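Long-range contact in Slr0280 protein (Synechocystis sp., PDB 5H3K), which is of unknown function but carries a phosphodiester glycosidase (NAGPA-family) domain, so it may hydrolyse a sugar phosphodiester: residues A[284-297]-A[554-568]. Residues are numbered along the deposited sequence; the frame is centred on the assembly and turned at random.
Sequences RFVNISGGQFPVTT and AGASLGEFAQILQQL
I564 turns CG1 beside its own backbone N (chi1 -74°) and runs on extended, which sets CD1 over one face of the F293 ring. This is a CH-pi contact, with I564 CD1 3.7 Å from the centroid of the F293 ring and 17° off its normal. F293, with CG anti to its carbonyl carbon (chi1 -69°), reaches on until CE2 lies 3.7 Å from A556 CB. Were F293 replaced by an alanine, I564 CD1 would probably lose the ring it lies on, and a gap would be likely to open beside A556. Around this centre the hairpin offers further aliphatic groups: I288 CD1 sits 3.7 Å from E560 CB, V295 CG2 faces I564 CG2, and V286 CG1 touches Q567 CB, the two side chains running in opposite directions. At the other end L568 divides its two methyls. CD1 goes to V295 and T297, while CD2 lies over the centre of the R284 guanidinium, 3.6 Å from R284 CZ. That flat group is held by NH1, which donates to T297 OG1 at 2.9 Å and to a water that in turn donates to L568 O. Another water links G290 N to Q563 OE1 near the turn. S557 and E560 form a capping box at the helix start: E560 N gives to S557 OG at 3.1 Å, and S557 N returns a nearly straight bond to E560 OE1, which also has a salt bridge to R550. F561 and L565 carry the packing further across the same sheet, onto strands 542-547 and 531-536. The result is one helix laid over a face of a mostly-beta, antiparallel sheet, against the hairpin of strands 279-288 and 291-300, joined by a type I turn.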
loop_
_atom_site.group_PDB
_atom_site.type_symbol
_atom_site.label_atom_id
_atom_site.label_comp_id
_atom_site.label_asym_id
_atom_site.label_seq_id
_atom_site.Cartn_x
_atom_site.Cartn_y
_atom_site.Cartn_z
ATOM N N ARG A 284 1.422 15.294 7.664
ATOM C CA ARG A 284 2.357 16.299 8.176
ATOM C C ARG A 284 3.122 16.948 7.042
ATOM O O ARG A 284 3.205 16.395 5.941
ATOM C CB ARG A 284 3.394 15.629 9.091
ATOM C CG ARG A 284 2.950 15.383 10.518
ATOM C CD ARG A 284 4.033 14.645 11.295
ATOM N NE ARG A 284 4.052 13.214 10.991
ATOM C CZ ARG A 284 4.755 12.323 11.675
ATOM N NH1 ARG A 284 4.714 11.040 11.343
ATOM N NH2 ARG A 284 5.494 12.730 12.699
ATOM N N PHE A 285 3.698 18.118 7.317
ATOM C CA PHE A 285 4.713 18.698 6.440
ATOM C C PHE A 285 6.073 18.499 7.089
ATOM O O PHE A 285 6.264 18.854 8.252
ATOM C CB PHE A 285 4.466 20.193 6.211
ATOM C CG PHE A 285 3.228 20.490 5.406
ATOM C CD1 PHE A 285 3.270 20.489 4.022
ATOM C CD2 PHE A 285 2.021 20.774 6.039
ATOM C CE1 PHE A 285 2.125 20.763 3.273
ATOM C CE2 PHE A 285 0.873 21.052 5.300
ATOM C CZ PHE A 285 0.928 21.041 3.912
ATOM N N VAL A 286 7.018 17.916 6.359
ATOM C CA VAL A 286 8.359 17.731 6.896
ATOM C C VAL A 286 9.334 18.664 6.179
ATOM O O VAL A 286 9.433 18.655 4.945
ATOM C CB VAL A 286 8.825 16.269 6.788
ATOM C CG1 VAL A 286 10.241 16.126 7.324
ATOM C CG2 VAL A 286 7.870 15.343 7.550
ATOM N N ASN A 287 10.038 19.484 6.956
ATOM C CA ASN A 287 10.990 20.435 6.397
ATOM C C ASN A 287 12.408 19.915 6.461
ATOM O O ASN A 287 12.882 19.533 7.532
ATOM C CB ASN A 287 10.915 21.765 7.151
ATOM C CG ASN A 287 9.544 22.397 7.076
ATOM O OD1 ASN A 287 9.007 22.607 5.991
ATOM N ND2 ASN A 287 8.961 22.694 8.237
ATOM N N ILE A 288 13.068 19.871 5.311
ATOM C CA ILE A 288 14.500 19.614 5.266
ATOM C C ILE A 288 15.150 20.742 4.485
ATOM O O ILE A 288 14.477 21.681 4.067
ATOM C CB ILE A 288 14.834 18.253 4.615
ATOM C CG1 ILE A 288 14.195 18.156 3.232
ATOM C CG2 ILE A 288 14.358 17.108 5.498
ATOM C CD1 ILE A 288 14.614 16.916 2.469
ATOM N N SER A 289 16.459 20.651 4.283
ATOM C CA SER A 289 17.173 21.666 3.519
ATOM C C SER A 289 16.574 21.828 2.119
ATOM O O SER A 289 16.363 22.951 1.650
ATOM C CB SER A 289 18.658 21.302 3.431
ATOM O OG SER A 289 19.362 22.289 2.706
ATOM N N GLY A 290 16.270 20.705 1.471
ATOM C CA GLY A 290 15.746 20.710 0.108
ATOM C C GLY A 290 14.332 21.241 -0.125
ATOM O O GLY A 290 13.938 21.480 -1.276
ATOM N N GLY A 291 13.565 21.426 0.947
ATOM C CA GLY A 291 12.205 21.918 0.829
ATOM C C GLY A 291 11.232 21.329 1.832
ATOM O O GLY A 291 11.627 20.628 2.761
ATOM N N GLN A 292 9.948 21.624 1.636
ATOM C CA GLN A 292 8.890 21.195 2.552
ATOM C C GLN A 292 8.083 20.083 1.884
ATOM O O GLN A 292 7.537 20.279 0.795
ATOM C CB GLN A 292 7.974 22.374 2.889
ATOM C CG GLN A 292 6.797 22.010 3.791
ATOM C CD GLN A 292 6.033 23.218 4.312
ATOM O OE1 GLN A 292 5.150 23.753 3.636
ATOM N NE2 GLN A 292 6.364 23.646 5.528
ATOM N N PHE A 293 8.032 18.912 2.522
ATOM C CA PHE A 293 7.397 17.734 1.924
ATOM C C PHE A 293 6.158 17.323 2.690
ATOM O O PHE A 293 6.247 16.992 3.877
ATOM C CB PHE A 293 8.359 16.537 1.937
ATOM C CG PHE A 293 9.540 16.677 1.012
ATOM C CD1 PHE A 293 10.644 17.446 1.371
ATOM C CD2 PHE A 293 9.563 16.001 -0.206
ATOM C CE1 PHE A 293 11.748 17.560 0.516
ATOM C CE2 PHE A 293 10.654 16.105 -1.068
ATOM C CZ PHE A 293 11.753 16.889 -0.711
ATOM N N PRO A 294 4.995 17.313 2.021
ATOM C CA PRO A 294 3.831 16.690 2.667
ATOM C C PRO A 294 4.086 15.186 2.782
ATOM O O PRO A 294 4.467 14.560 1.784
ATOM C CB PRO A 294 2.678 16.967 1.689
ATOM C CG PRO A 294 3.170 18.105 0.813
ATOM C CD PRO A 294 4.666 17.891 0.708
ATOM N N VAL A 295 3.918 14.624 3.980
ATOM C CA VAL A 295 4.167 13.202 4.213
ATOM C C VAL A 295 3.002 12.527 4.938
ATOM O O VAL A 295 2.461 13.059 5.916
ATOM C CB VAL A 295 5.477 12.983 5.021
ATOM C CG1 VAL A 295 5.653 11.523 5.396
ATOM C CG2 VAL A 295 6.693 13.458 4.227
ATOM N N THR A 296 2.601 11.354 4.451
ATOM C CA THR A 296 1.581 10.555 5.107
ATOM C C THR A 296 2.225 9.388 5.841
ATOM O O THR A 296 3.063 8.662 5.280
ATOM C CB THR A 296 0.590 9.964 4.093
ATOM O OG1 THR A 296 0.193 10.970 3.155
ATOM C CG2 THR A 296 -0.634 9.427 4.815
ATOM N N THR A 297 1.853 9.205 7.105
ATOM C CA THR A 297 2.383 8.090 7.878
ATOM C C THR A 297 1.282 7.329 8.591
ATOM O O THR A 297 0.238 7.887 8.952
ATOM C CB THR A 297 3.410 8.539 8.934
ATOM O OG1 THR A 297 2.789 9.451 9.852
ATOM C CG2 THR A 297 4.613 9.209 8.282
ATOM N N ALA A 554 9.982 18.988 -6.889
ATOM C CA ALA A 554 9.931 17.572 -7.237
ATOM C C ALA A 554 9.825 16.650 -6.017
ATOM O O ALA A 554 9.846 17.103 -4.859
ATOM C CB ALA A 554 11.139 17.200 -8.083
ATOM N N GLY A 555 9.709 15.349 -6.286
ATOM C CA GLY A 555 9.742 14.344 -5.231
ATOM C C GLY A 555 11.149 14.262 -4.660
ATOM O O GLY A 555 12.074 14.895 -5.174
ATOM N N ALA A 556 11.318 13.494 -3.590
ATOM C CA ALA A 556 12.603 13.440 -2.894
ATOM C C ALA A 556 13.622 12.592 -3.636
ATOM O O ALA A 556 13.266 11.607 -4.270
ATOM C CB ALA A 556 12.418 12.900 -1.472
ATOM N N SER A 557 14.896 12.981 -3.552
ATOM C CA SER A 557 16.001 12.100 -3.892
ATOM C C SER A 557 16.145 11.094 -2.760
ATOM O O SER A 557 15.506 11.243 -1.720
ATOM C CB SER A 557 17.307 12.888 -4.035
ATOM O OG SER A 557 17.717 13.402 -2.775
ATOM N N LEU A 558 16.972 10.067 -2.951
ATOM C CA LEU A 558 17.201 9.087 -1.878
ATOM C C LEU A 558 17.789 9.737 -0.615
ATOM O O LEU A 558 17.390 9.408 0.510
ATOM C CB LEU A 558 18.098 7.933 -2.354
ATOM C CG LEU A 558 17.540 6.997 -3.429
ATOM C CD1 LEU A 558 18.678 6.128 -3.977
ATOM C CD2 LEU A 558 16.413 6.135 -2.867
ATOM N N GLY A 559 18.738 10.655 -0.790
ATOM C CA GLY A 559 19.326 11.347 0.344
ATOM C C GLY A 559 18.333 12.218 1.092
ATOM O O GLY A 559 18.325 12.262 2.334
ATOM N N GLU A 560 17.508 12.935 0.332
ATOM C CA GLU A 560 16.438 13.743 0.909
ATOM C C GLU A 560 15.436 12.891 1.672
ATOM O O GLU A 560 14.999 13.270 2.760
ATOM C CB GLU A 560 15.742 14.571 -0.173
ATOM C CG GLU A 560 16.620 15.724 -0.673
ATOM C CD GLU A 560 16.093 16.393 -1.936
ATOM O OE1 GLU A 560 15.342 15.736 -2.700
ATOM O OE2 GLU A 560 16.456 17.578 -2.176
ATOM N N PHE A 561 15.074 11.741 1.106
ATOM C CA PHE A 561 14.127 10.854 1.766
ATOM C C PHE A 561 14.710 10.343 3.089
ATOM O O PHE A 561 14.002 10.275 4.086
ATOM C CB PHE A 561 13.725 9.696 0.838
ATOM C CG PHE A 561 12.536 8.898 1.330
ATOM C CD1 PHE A 561 11.416 9.537 1.855
ATOM C CD2 PHE A 561 12.537 7.508 1.245
ATOM C CE1 PHE A 561 10.307 8.804 2.315
ATOM C CE2 PHE A 561 11.440 6.768 1.683
ATOM C CZ PHE A 561 10.324 7.411 2.226
ATOM N N ALA A 562 16.004 10.014 3.102
ATOM C CA ALA A 562 16.681 9.632 4.348
ATOM C C ALA A 562 16.600 10.743 5.396
ATOM O O ALA A 562 16.371 10.480 6.580
ATOM C CB ALA A 562 18.120 9.253 4.078
ATOM N N GLN A 563 16.774 11.984 4.962
ATOM C CA GLN A 563 16.650 13.116 5.869
ATOM C C GLN A 563 15.223 13.266 6.369
ATOM O O GLN A 563 14.997 13.558 7.547
ATOM C CB GLN A 563 17.144 14.397 5.187
ATOM C CG GLN A 563 18.632 14.357 4.831
ATOM C CD GLN A 563 19.112 15.607 4.109
ATOM O OE1 GLN A 563 18.321 16.349 3.522
ATOM N NE2 GLN A 563 20.418 15.845 4.147
ATOM N N ILE A 564 14.253 13.064 5.478
ATOM C CA ILE A 564 12.848 13.098 5.881
ATOM C C ILE A 564 12.566 12.077 6.987
ATOM O O ILE A 564 11.927 12.399 7.993
ATOM C CB ILE A 564 11.902 12.862 4.664
ATOM C CG1 ILE A 564 11.872 14.114 3.769
ATOM C CG2 ILE A 564 10.494 12.502 5.135
ATOM C CD1 ILE A 564 11.279 13.890 2.373
ATOM N N LEU A 565 13.061 10.858 6.806
ATOM C CA LEU A 565 12.820 9.771 7.756
ATOM C C LEU A 565 13.524 10.029 9.084
ATOM O O LEU A 565 12.984 9.730 10.143
ATOM C CB LEU A 565 13.280 8.428 7.165
ATOM C CG LEU A 565 12.439 7.963 5.963
ATOM C CD1 LEU A 565 13.181 6.905 5.171
ATOM C CD2 LEU A 565 11.064 7.465 6.394
ATOM N N GLN A 566 14.730 10.586 9.023
ATOM C CA GLN A 566 15.426 10.992 10.242
ATOM C C GLN A 566 14.600 12.027 11.009
ATOM O O GLN A 566 14.450 11.928 12.227
ATOM C CB GLN A 566 16.811 11.539 9.893
ATOM C CG GLN A 566 17.647 11.932 11.088
ATOM C CD GLN A 566 19.037 12.384 10.682
ATOM O OE1 GLN A 566 19.199 13.196 9.766
ATOM N NE2 GLN A 566 20.049 11.847 11.351
ATOM N N GLN A 567 14.048 13.003 10.295
ATOM C CA GLN A 567 13.142 13.997 10.887
ATOM C C GLN A 567 11.890 13.381 11.531
ATOM O O GLN A 567 11.347 13.912 12.504
ATOM C CB GLN A 567 12.725 15.018 9.826
ATOM C CG GLN A 567 13.705 16.156 9.656
ATOM C CD GLN A 567 13.742 17.041 10.889
ATOM O OE1 GLN A 567 12.761 17.716 11.212
ATOM N NE2 GLN A 567 14.861 17.017 11.600
ATOM N N LEU A 568 11.431 12.262 10.983
ATOM C CA LEU A 568 10.257 11.576 11.507
ATOM C C LEU A 568 10.572 10.723 12.725
ATOM O O LEU A 568 9.669 10.159 13.342
ATOM C CB LEU A 568 9.637 10.693 10.426
ATOM C CG LEU A 568 8.982 11.455 9.286
ATOM C CD1 LEU A 568 8.580 10.493 8.167
ATOM C CD2 LEU A 568 7.778 12.205 9.815
HETATM O O HOH W 1 6.824 9.650 12.868
HETATM O O HOH W 2 18.117 18.840 5.846
HETATM O O HOH W 3 17.727 18.402 1.946
#